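Local structure of cGAS/DncV-like nucleotidyltransferase in E. coli homolog (Elizabethkingia meningoseptica ATCC 13253 = NBRC 12535, 6E0O) at residues Asn53-Arg57 against Gln58-Val62; Gly178-Lys181 against Thr182-Tyr186. The protein synthesises cyclic dinucleotide second messengers from nucleoside triphosphates as the signalling nucleotidyltransferase of a CBASS antiphage defence system. All coordinates share one frame; numbering follows the deposited sequence.

Contact 1. Residues Asn53-Arg57 against Gln58-Val62; sequences NTNVR and QNSDV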
ATOM      1  N   ASN A  53      -5.053   4.539  -4.797  1.00 13.32           N
ATOM      2  CA  ASN A  53      -4.936   4.923  -6.201  1.00 12.56           C
ATOM      3  C   ASN A  53      -3.483   5.097  -6.642  1.00 12.77           C
ATOM      4  O   ASN A  53      -3.122   6.080  -7.288  1.00 13.40           O
ATOM      5  CB  ASN A  53      -5.763   6.164  -6.530  1.00 13.70           C
ATOM      6  CG  ASN A  53      -6.089   6.257  -8.004  1.00 15.28           C
ATOM      7  OD1 ASN A  53      -6.218   5.238  -8.692  1.00 18.20           O
ATOM      8  ND2 ASN A  53      -6.224   7.476  -8.505  1.00 16.04           N
ATOM      9  N   THR A  54      -2.654   4.106  -6.326  1.00 13.19           N
ATOM     10  CA  THR A  54      -1.239   4.140  -6.672  1.00 13.07           C
ATOM     11  C   THR A  54      -0.813   2.966  -7.554  1.00 13.80           C
ATOM     12  O   THR A  54       0.372   2.640  -7.593  1.00 15.22           O
ATOM     13  CB  THR A  54      -0.401   4.182  -5.397  1.00 16.38           C
ATOM     14  OG1 THR A  54      -0.718   3.033  -4.605  1.00 20.50           O
ATOM     15  CG2 THR A  54      -0.674   5.447  -4.602  1.00 19.71           C
ATOM     16  N   ASN A  55      -1.731   2.359  -8.301  1.00 14.14           N
ATOM     17  CA  ASN A  55      -1.374   1.239  -9.166  1.00 14.55           C
ATOM     18  C   ASN A  55      -0.659   1.717 -10.421  1.00 14.36           C
ATOM     19  O   ASN A  55      -1.088   2.677 -11.060  1.00 17.70           O
ATOM     20  CB  ASN A  55      -2.637   0.533  -9.650  1.00 19.43           C
ATOM     21  CG  ASN A  55      -3.159  -0.469  -8.681  1.00 22.00           C
ATOM     22  OD1 ASN A  55      -2.420  -1.314  -8.178  1.00 24.42           O
ATOM     23  ND2 ASN A  55      -4.450  -0.385  -8.401  1.00 23.88           N
ATOM     24  N   VAL A  56       0.403   1.009 -10.806  1.00 14.18           N
ATOM     25  CA  VAL A  56       1.145   1.375 -12.010  1.00 14.54           C
ATOM     26  C   VAL A  56       1.334   0.182 -12.937  1.00 15.69           C
ATOM     27  O   VAL A  56       2.108   0.244 -13.899  1.00 20.37           O
ATOM     28  CB  VAL A  56       2.499   2.025 -11.669  1.00 14.15           C
ATOM     29  CG1 VAL A  56       2.291   3.248 -10.799  1.00 15.35           C
ATOM     30  CG2 VAL A  56       3.420   1.029 -10.969  1.00 17.51           C
ATOM     31  N   ARG A  57       0.622  -0.903 -12.676  1.00 17.91           N
ATOM     32  CA  ARG A  57       0.720  -2.092 -13.505  1.00 21.93           C
ATOM     33  C   ARG A  57      -0.666  -2.528 -13.939  1.00 21.81           C
ATOM     34  O   ARG A  57      -1.644  -2.384 -13.200  1.00 25.44           O
ATOM     35  CB  ARG A  57       1.442  -3.224 -12.771  1.00 27.69           C
ATOM     36  CG  ARG A  57       2.903  -2.887 -12.509  1.00 33.28           C
ATOM     37  CD  ARG A  57       3.719  -4.104 -12.141  1.00 38.82           C
ATOM     38  NE  ARG A  57       4.859  -4.284 -13.040  1.00 43.41           N
ATOM     39  CZ  ARG A  57       5.884  -5.096 -12.800  1.00 44.71           C
ATOM     40  NH1 ARG A  57       5.922  -5.799 -11.677  1.00 46.47           N
ATOM     41  NH2 ARG A  57       6.873  -5.197 -13.677  1.00 45.03           N
ATOM     42  N   GLN A  58      -0.745  -3.049 -15.156  1.00 20.69           N
ATOM     43  CA  GLN A  58      -2.015  -3.541 -15.663  1.00 21.05           C
ATOM     44  C   GLN A  58      -2.450  -4.763 -14.866  1.00 20.37           C
ATOM     45  O   GLN A  58      -1.625  -5.583 -14.452  1.00 21.06           O
ATOM     46  CB  GLN A  58      -1.886  -3.929 -17.134  1.00 25.18           C
ATOM     47  CG  GLN A  58      -1.672  -2.764 -18.080  1.00 30.43           C
ATOM     48  CD  GLN A  58      -1.931  -3.150 -19.526  1.00 38.44           C
ATOM     49  OE1 GLN A  58      -1.665  -4.280 -19.939  1.00 41.63           O
ATOM     50  NE2 GLN A  58      -2.467  -2.213 -20.300  1.00 41.21           N
ATOM     51  N   ASN A  59      -3.756  -4.875 -14.646  1.00 20.28           N
ATOM     52  CA  ASN A  59      -4.339  -6.070 -14.043  1.00 20.70           C
ATOM     53  C   ASN A  59      -3.765  -6.341 -12.655  1.00 20.13           C
ATOM     54  O   ASN A  59      -3.536  -7.491 -12.282  1.00 21.47           O
ATOM     55  CB  ASN A  59      -4.155  -7.285 -14.961  1.00 22.38           C
ATOM     56  CG  ASN A  59      -5.272  -8.288 -14.827  1.00 24.05           C
ATOM     57  OD1 ASN A  59      -6.438  -7.957 -15.044  1.00 26.68           O
ATOM     58  ND2 ASN A  59      -4.927  -9.525 -14.483  1.00 26.83           N
ATOM     59  N   SER A  60      -3.544  -5.281 -11.879  1.00 19.64           N
ATOM     60  CA  SER A  60      -2.908  -5.425 -10.577  1.00 19.70           C
ATOM     61  C   SER A  60      -3.806  -6.168  -9.589  1.00 17.24           C
ATOM     62  O   SER A  60      -5.034  -6.065  -9.633  1.00 17.08           O
ATOM     63  CB  SER A  60      -2.588  -4.045  -9.993  1.00 21.90           C
ATOM     64  OG  SER A  60      -1.615  -3.345 -10.744  1.00 26.11           O
ATOM     65  N   ASP A  61      -3.173  -6.864  -8.645  1.00 16.24           N
ATOM     66  CA  ASP A  61      -3.905  -7.522  -7.569  1.00 15.87           C
ATOM     67  C   ASP A  61      -4.505  -6.492  -6.615  1.00 13.53           C
ATOM     68  O   ASP A  61      -3.915  -5.440  -6.347  1.00 15.28           O
ATOM     69  CB  ASP A  61      -2.969  -8.416  -6.748  1.00 17.93           C
ATOM     70  CG  ASP A  61      -2.290  -9.507  -7.566  1.00 19.01           C
ATOM     71  OD1 ASP A  61      -2.604  -9.682  -8.761  1.00 20.80           O
ATOM     72  OD2 ASP A  61      -1.410 -10.191  -6.992  1.00 24.24           O
ATOM     73  N   VAL A  62      -5.685  -6.814  -6.080  1.00 12.98           N
ATOM     74  CA  VAL A  62      -6.398  -5.946  -5.144  1.00 13.46           C
ATOM     75  C   VAL A  62      -6.357  -6.545  -3.740  1.00 13.07           C
ATOM     76  O   VAL A  62      -6.497  -7.760  -3.566  1.00 14.75           O
ATOM     77  CB  VAL A  62      -7.856  -5.701  -5.581  1.00 13.37           C
ATOM     78  CG1 VAL A  62      -8.643  -7.009  -5.670  1.00 13.96           C
ATOM     79  CG2 VAL A  62      -8.530  -4.716  -4.636  1.00 13.90           C
TER
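R57 and S60 close a four-residue turn through a serine hydroxyl: S60 OG donates to R57 O at 2.6 Å. The hydroxyl meets the carbonyl from above its plane, 44° out of it. With chi1 at -66°, S60 OG lies beside its own backbone N and faces back across the bend, which is how it reaches the carbonyl three residues earlier. The same oxygen also hydrogen-bonds S16 OG, so two hydroxyls grip it.

R57 to S60 form a type II beta turn, with the alpha carbons of R57 and S60 5.7 Å apart and N59 at the third position with positive phi (59°). R57 O stands 3.7 Å from S60 N, and that nitrogen is hydrogen-bonded to S16 OG. R57 CB lies against the serine hydroxyl, 3.7 Å from S60 OG. The arginine chain then bends at chi3 and leads away from the turn, placing the guanidinium in a cation-pi contact with Y201.

Q58 takes part through its backbone, as the second residue of the turn, with its side chain leading outward. N55 OD1 packs on S60 CB at 3.3 Å; the amide is fixed at both ends, OD1 by S49 OG and ND2 by S16 O.

The turn lies in the loop between helix 48-52, which carries the GS motif of the nucleotidyltransferase fold, and strand 62-68. D61, a probable magnesium ligand, follows S60 directly, which is consistent with the turn helping to shape this edge of the metal-dependent active site.

Contact 2. Residues Gly178-Lys181 against Thr182-Tyr186; sequences GTEK and TNQTY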
ATOM      1  N   GLY A 178      -2.817  10.603   2.868  1.00 10.57           N
ATOM      2  CA  GLY A 178      -2.232  10.634   1.538  1.00 11.01           C
ATOM      3  C   GLY A 178      -3.096  11.408   0.562  1.00 11.32           C
ATOM      4  O   GLY A 178      -2.594  12.136  -0.298  1.00 11.47           O
ATOM      5  N   THR A 179      -4.411  11.252   0.677  1.00 10.92           N
ATOM      6  CA  THR A 179      -5.327  12.003  -0.166  1.00 11.02           C
ATOM      7  C   THR A 179      -5.210  13.491   0.103  1.00 11.30           C
ATOM      8  O   THR A 179      -5.140  14.293  -0.836  1.00 11.63           O
ATOM      9  CB  THR A 179      -6.747  11.490   0.070  1.00 13.45           C
ATOM     10  OG1 THR A 179      -6.820  10.112  -0.329  1.00 15.98           O
ATOM     11  CG2 THR A 179      -7.770  12.284  -0.711  1.00 14.39           C
ATOM     12  N   GLU A 180      -5.151  13.878   1.379  1.00 11.76           N
ATOM     13  CA  GLU A 180      -4.979  15.286   1.718  1.00 11.99           C
ATOM     14  C   GLU A 180      -3.691  15.849   1.118  1.00 12.10           C
ATOM     15  O   GLU A 180      -3.685  16.945   0.540  1.00 12.83           O
ATOM     16  CB  GLU A 180      -5.001  15.448   3.238  1.00 13.33           C
ATOM     17  CG  GLU A 180      -4.892  16.885   3.712  1.00 17.46           C
ATOM     18  CD  GLU A 180      -6.145  17.702   3.454  1.00 22.60           C
ATOM     19  OE1 GLU A 180      -7.215  17.110   3.217  1.00 24.35           O
ATOM     20  OE2 GLU A 180      -6.052  18.945   3.484  1.00 28.74           O
ATOM     21  N   LYS A 181      -2.582  15.121   1.249  1.00 11.10           N
ATOM     22  CA  LYS A 181      -1.326  15.643   0.724  1.00 11.10           C
ATOM     23  C   LYS A 181      -1.389  15.804  -0.788  1.00 10.78           C
ATOM     24  O   LYS A 181      -0.927  16.819  -1.332  1.00 10.83           O
ATOM     25  CB  LYS A 181      -0.139  14.774   1.117  1.00 11.32           C
ATOM     26  CG  LYS A 181       1.180  15.424   0.721  1.00 11.48           C
ATOM     27  CD  LYS A 181       2.355  14.535   1.055  1.00 12.14           C
ATOM     28  CE  LYS A 181       3.695  15.180   0.721  1.00 12.42           C
ATOM     29  NZ  LYS A 181       4.032  16.240   1.711  1.00 13.71           N
ATOM     30  N   THR A 182      -1.956  14.825  -1.499  1.00 10.49           N
ATOM     31  CA  THR A 182      -2.027  14.984  -2.949  1.00 10.33           C
ATOM     32  C   THR A 182      -2.915  16.166  -3.315  1.00 10.49           C
ATOM     33  O   THR A 182      -2.614  16.916  -4.249  1.00 11.78           O
ATOM     34  CB  THR A 182      -2.422  13.671  -3.634  1.00 10.98           C
ATOM     35  OG1 THR A 182      -1.599  13.540  -4.804  1.00 11.91           O
ATOM     36  CG2 THR A 182      -3.865  13.602  -4.008  1.00 12.21           C
ATOM     37  N   ASN A 183      -3.979  16.380  -2.555  1.00 11.24           N
ATOM     38  CA  ASN A 183      -4.845  17.522  -2.818  1.00 11.80           C
ATOM     39  C   ASN A 183      -4.144  18.850  -2.596  1.00 13.09           C
ATOM     40  O   ASN A 183      -4.542  19.845  -3.206  1.00 14.00           O
ATOM     41  CB  ASN A 183      -6.106  17.422  -1.964  1.00 12.72           C
ATOM     42  CG  ASN A 183      -7.039  16.306  -2.418  1.00 12.71           C
ATOM     43  OD1 ASN A 183      -6.866  15.729  -3.489  1.00 14.54           O
ATOM     44  ND2 ASN A 183      -8.030  16.004  -1.600  1.00 13.75           N
ATOM     45  N   GLN A 184      -3.111  18.883  -1.758  1.00 12.06           N
ATOM     46  CA  GLN A 184      -2.395  20.113  -1.458  1.00 13.80           C
ATOM     47  C   GLN A 184      -1.169  20.331  -2.327  1.00 14.35           C
ATOM     48  O   GLN A 184      -0.568  21.406  -2.253  1.00 20.15           O
ATOM     49  CB  GLN A 184      -1.911  20.089  -0.013  1.00 13.58           C
ATOM     50  CG  GLN A 184      -3.001  20.175   1.013  1.00 15.84           C
ATOM     51  CD  GLN A 184      -2.503  19.830   2.391  1.00 20.25           C
ATOM     52  OE1 GLN A 184      -1.520  19.098   2.543  1.00 22.44           O
ATOM     53  NE2 GLN A 184      -3.173  20.345   3.405  1.00 26.33           N
ATOM     54  N   THR A 185      -0.763  19.349  -3.118  1.00 11.89           N
ATOM     55  CA  THR A 185       0.477  19.414  -3.878  1.00 12.15           C
ATOM     56  C   THR A 185       0.231  19.377  -5.382  1.00 11.91           C
ATOM     57  O   THR A 185       1.039  18.833  -6.134  1.00 12.31           O
ATOM     58  CB  THR A 185       1.427  18.288  -3.473  1.00 11.58           C
ATOM     59  OG1 THR A 185       0.756  17.022  -3.592  1.00 11.02           O
ATOM     60  CG2 THR A 185       1.943  18.489  -2.064  1.00 13.13           C
ATOM     61  N   TYR A 186      -0.870  19.964  -5.840  1.00 12.21           N
ATOM     62  CA  TYR A 186      -1.178  19.985  -7.264  1.00 12.49           C
ATOM     63  C   TYR A 186      -1.298  18.568  -7.820  1.00 12.85           C
ATOM     64  O   TYR A 186      -0.997  18.317  -8.991  1.00 13.96           O
ATOM     65  CB  TYR A 186      -0.136  20.799  -8.040  1.00 13.27           C
ATOM     66  CG  TYR A 186       0.148  22.136  -7.411  1.00 16.01           C
ATOM     67  CD1 TYR A 186      -0.765  23.178  -7.511  1.00 18.34           C
ATOM     68  CD2 TYR A 186       1.322  22.361  -6.708  1.00 19.05           C
ATOM     69  CE1 TYR A 186      -0.516  24.403  -6.938  1.00 23.02           C
ATOM     70  CE2 TYR A 186       1.581  23.589  -6.129  1.00 22.47           C
ATOM     71  CZ  TYR A 186       0.653  24.605  -6.251  1.00 24.91           C
ATOM     72  OH  TYR A 186       0.888  25.832  -5.682  1.00 30.98           O
TER
HETATM   73  O   HOH W   1      -8.456  17.261   0.976  1.00 22.18           O
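G178 opens the series by accepting a backbone hydrogen bond from T182, with G178 O 3.0 Å from T182 N and an N-H...O angle of 165°, as expected one helical turn on. T179 repeats the pattern: T179 O lies 2.9 Å from N183 N. Its side chain runs alongside that of N183, with T179 CG2 3.8 Å from N183 ND2, while T179 OG1 turns back to Y175 O.

E180 reaches N183 through a water, which donates to E180 OE1 at 2.6 Å and accepts from N183 ND2 at 2.9 Å; N183 OD1 is held by R187. The other carboxylate oxygen, E180 OE2, packs 3.2 Å from Q184 NE2, but the carboxylate and amide planes stand 82° apart and the pair is not hydrogen-bonded. The backbone bond from Q184 to E180 is weak.

K181 runs extended to CE and then bends at chi4, bringing NZ to N228 OD1 and V226 O. K181 O takes a weak bond from Q184 N and a second one, 2.8 Å, from T185 OG1. A chi1 of 54° sets that hydroxyl between the backbone N and carbonyl carbon of T185; it also bonds Y189 N.

Regular i to i+4 bonding gives way to weaker backbone bonds and a threonine hydroxyl on a late carbonyl, characteristic of the C-terminal turn of an alpha helix, here helix 171-184.

Overall arrangement
Along the chain, contact 1 comes first, bending the loop that leaves helix 48-52 and enters strand 62-68. The remaining strands of the mixed sheet and helix 98-113 follow before contact 2 at the last turns of helix 171-184. Contact 1 closes a four-residue turn, whereas contact 2 links successive turns of a helix; both are local and in series, and neither nests within nor crosses the other. The centres of contact 1 and contact 2 are about 20 Å apart, and the two do not touch. Helix 188-205 connects them: its early residues Y189 and K190 meet contact 2, whereas R194, K197 and Y201 lie against contact 1, linking the active-site loop with the helical part of the fold.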